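Local coordinates for protein pectinesterase inhibitor 1 (Arabidopsis thaliana, PDB 1X91) that inhibits plant pectin methylesterase, the cell-wall enzyme that removes methyl esters from pectin, at residues M101-S106 with A143-N148. The protein carries 1 engineered substitution. Residues are numbered along the deposited sequence; the frame is centred on the assembly and turned at random. Where two conformers were deposited one is given.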
ATOM      1  N   MET A 101      -4.526  13.333   0.186  1.00 11.38           N
ATOM      2  CA  MET A 101      -3.683  12.153   0.305  1.00 10.94           C
ATOM      3  C   MET A 101      -4.489  10.971   0.832  1.00 10.68           C
ATOM      4  O   MET A 101      -4.409   9.852   0.325  1.00 10.16           O
ATOM      5  CB  MET A 101      -2.491  12.438   1.209  1.00 11.22           C
ATOM      6  CG  MET A 101      -1.702  11.172   1.459  1.00 12.36           C
ATOM      7  SD  MET A 101      -0.250  11.506   2.453  1.00 13.15           S
ATOM      8  CE  MET A 101       0.210   9.788   2.906  1.00 13.92           C
ATOM      9  N   ASN A 102      -5.281  11.217   1.849  1.00 10.85           N
ATOM     10  CA  ASN A 102      -6.007  10.177   2.528  1.00 10.98           C
ATOM     11  C   ASN A 102      -7.020   9.475   1.644  1.00  9.50           C
ATOM     12  O   ASN A 102      -7.089   8.261   1.592  1.00 10.66           O
ATOM     13  CB  ASN A 102      -6.637  10.817   3.751  1.00 11.74           C
ATOM     14  CG  ASN A 102      -7.246   9.870   4.664  1.00 12.58           C
ATOM     15  OD1 ASN A 102      -8.385   9.432   4.446  1.00 16.73           O
ATOM     16  ND2 ASN A 102      -6.527   9.563   5.782  1.00 16.63           N
ATOM     17  N   MET A 103      -7.744  10.252   0.862  1.00 10.18           N
ATOM     18  CA  MET A 103      -8.767   9.733  -0.037  1.00  9.16           C
ATOM     19  C   MET A 103      -8.114   8.810  -1.082  1.00  9.74           C
ATOM     20  O   MET A 103      -8.607   7.720  -1.378  1.00 10.31           O
ATOM     21  CB  MET A 103      -9.445  10.883  -0.818  1.00  9.96           C
ATOM     22  CG  MET A 103     -10.558  10.417  -1.644  1.00 13.34           C
ATOM     23  SD  MET A 103     -11.365  11.792  -2.586  1.00 18.66           S
ATOM     24  CE  MET A 103     -10.169  12.212  -3.859  1.00 18.34           C
ATOM     25  N   LYS A 104      -6.987   9.286  -1.614  1.00  8.04           N
ATOM     26  CA  LYS A 104      -6.309   8.506  -2.653  1.00  8.31           C
ATOM     27  C   LYS A 104      -5.603   7.275  -2.110  1.00  8.07           C
ATOM     28  O   LYS A 104      -5.642   6.193  -2.729  1.00  8.85           O
ATOM     29  CB  LYS A 104      -5.344   9.398  -3.420  1.00  8.14           C
ATOM     30  CG  LYS A 104      -6.034  10.426  -4.311  1.00  9.73           C
ATOM     31  CD  LYS A 104      -6.835   9.779  -5.440  1.00 12.61           C
ATOM     32  CE  LYS A 104      -7.369  10.794  -6.412  1.00 16.75           C
ATOM     33  NZ  LYS A 104      -8.177  10.184  -7.458  1.00 19.69           N
ATOM     34  N   VAL A 105      -5.018   7.343  -0.917  1.00  7.78           N
ATOM     35  CA  VAL A 105      -4.451   6.160  -0.269  1.00  8.47           C
ATOM     36  C   VAL A 105      -5.528   5.155   0.055  1.00  9.81           C
ATOM     37  O   VAL A 105      -5.341   3.945  -0.107  1.00  9.69           O
ATOM     38  CB  VAL A 105      -3.657   6.538   0.973  1.00  8.19           C
ATOM     39  CG1 VAL A 105      -3.234   5.269   1.740  1.00  8.39           C
ATOM     40  CG2 VAL A 105      -2.445   7.308   0.633  1.00  7.42           C
ATOM     41  N   SER A 106      -6.690   5.635   0.454  0.50  8.78           N
ATOM     42  CA  SER A 106      -7.820   4.746   0.722  0.50  9.91           C
ATOM     43  C   SER A 106      -8.222   3.944  -0.525  0.50 10.52           C
ATOM     44  O   SER A 106      -8.511   2.754  -0.447  0.50 11.00           O
ATOM     45  CB  SER A 106      -8.992   5.535   1.330  0.50 10.58           C
ATOM     46  OG  SER A 106      -9.867   4.678   2.049  0.50 12.77           O
ATOM     47  N   ALA A 143      -0.149   5.106   6.268  1.00  9.51           N
ATOM     48  CA  ALA A 143      -0.251   6.387   5.596  1.00  9.59           C
ATOM     49  C   ALA A 143      -1.599   7.075   5.899  1.00 10.46           C
ATOM     50  O   ALA A 143      -1.683   8.284   5.879  1.00 12.35           O
ATOM     51  CB  ALA A 143      -0.104   6.202   4.069  1.00  9.80           C
ATOM     52  N   LEU A 144      -2.665   6.318   6.089  1.00 10.71           N
ATOM     53  CA  LEU A 144      -3.956   6.897   6.426  1.00 10.60           C
ATOM     54  C   LEU A 144      -3.932   7.526   7.801  1.00 12.03           C
ATOM     55  O   LEU A 144      -4.474   8.622   8.002  1.00 12.24           O
ATOM     56  CB  LEU A 144      -5.056   5.827   6.384  1.00 10.62           C
ATOM     57  CG  LEU A 144      -5.433   5.273   4.995  1.00 11.49           C
ATOM     58  CD1 LEU A 144      -6.422   4.148   5.178  1.00 14.86           C
ATOM     59  CD2 LEU A 144      -5.985   6.425   4.191  1.00 12.00           C
ATOM     60  N   VAL A 145      -3.267   6.889   8.727  1.00 12.24           N
ATOM     61  CA  VAL A 145      -3.187   7.447  10.062  1.00 12.81           C
ATOM     62  C   VAL A 145      -2.347   8.731  10.043  1.00 14.16           C
ATOM     63  O   VAL A 145      -2.745   9.761  10.588  1.00 13.17           O
ATOM     64  CB  VAL A 145      -2.594   6.405  11.038  1.00 12.92           C
ATOM     65  CG1 VAL A 145      -2.451   7.005  12.451  1.00 14.62           C
ATOM     66  CG2 VAL A 145      -3.463   5.202  11.113  1.00 12.62           C
ATOM     67  N   ILE A 146      -1.229   8.712   9.337  1.00 12.55           N
ATOM     68  CA  ILE A 146      -0.365   9.876   9.197  1.00 13.27           C
ATOM     69  C   ILE A 146      -1.064  11.029   8.503  1.00 12.98           C
ATOM     70  O   ILE A 146      -1.079  12.176   9.010  1.00 15.95           O
ATOM     71  CB  ILE A 146       0.946   9.539   8.459  1.00 11.79           C
ATOM     72  CG1 ILE A 146       1.770   8.481   9.180  1.00 12.25           C
ATOM     73  CG2 ILE A 146       1.765  10.819   8.267  1.00 13.17           C
ATOM     74  CD1 ILE A 146       2.824   7.809   8.232  1.00 14.61           C
ATOM     75  N   SER A 147      -1.670  10.769   7.364  1.00 14.51           N
ATOM     76  CA  SER A 147      -2.330  11.834   6.612  1.00 14.37           C
ATOM     77  C   SER A 147      -3.507  12.455   7.385  1.00 15.95           C
ATOM     78  O   SER A 147      -3.782  13.664   7.266  1.00 16.21           O
ATOM     79  CB  SER A 147      -2.778  11.346   5.227  1.00 16.27           C
ATOM     80  OG  SER A 147      -3.663  10.258   5.272  1.00 15.00           O
ATOM     81  N   ASN A 148      -4.210  11.633   8.168  1.00 16.67           N
ATOM     82  CA  ASN A 148      -5.239  12.139   9.070  1.00 18.29           C
ATOM     83  C   ASN A 148      -4.711  13.155  10.072  1.00 18.74           C
ATOM     84  O   ASN A 148      -5.451  14.103  10.447  1.00 21.54           O
ATOM     85  CB  ASN A 148      -5.921  10.983   9.808  1.00 19.60           C
ATOM     86  CG  ASN A 148      -7.048  11.444  10.684  1.00 22.62           C
ATOM     87  OD1 ASN A 148      -6.895  11.570  11.894  1.00 25.95           O
ATOM     88  ND2 ASN A 148      -8.181  11.713  10.074  1.00 24.12           N
TER
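In the four-helix bundle of this inhibitor family, helices 98-119 and 127-149 meet here, and Asn-102 and Ser-147 show how a polar pair can be set into such an interface: their side chains meet beside an apolar strip. Segments 101-106 and 143-148 run nearly antiparallel at 167°, their axes 9.1 Å apart at closest approach. Asn-102 holds CG anti to the backbone N (chi1 -171°), which carries the amide across to the facing helix, where ND2 donates to OG of Ser-147 at 3.0 Å, the partner lying 17° out of the amide plane. The serine hydroxyl in turn gives its proton to the carbonyl O of Ala-143 one turn back (2.9 Å), an oxygen that also accepts the backbone N-H of Ser-147. Donating to one partner and accepting from the other, the hydroxyl has its rotation set. Leu-144 crosses the asparagine at about a right angle, CD2 resting 3.6 Å from ND2, and the same CD2, with CG, packs against CG1 of Val-105 (3.9 Å). A leucine in place of Asn-102 would probably leave the Ser-147 hydroxyl without its amide donor and bring branched carbon against a buried oxygen. The extended Met-101 passes SD over CB of Ser-147 and ends with CE 3.8 Å from CB of Ala-143. Met-101 also reaches Leu-42 of helix 34-62 and Leu-93 of helix 66-94, and Val-105 meets Ala-89, so the apolar strip continues into the bundle's other two helices.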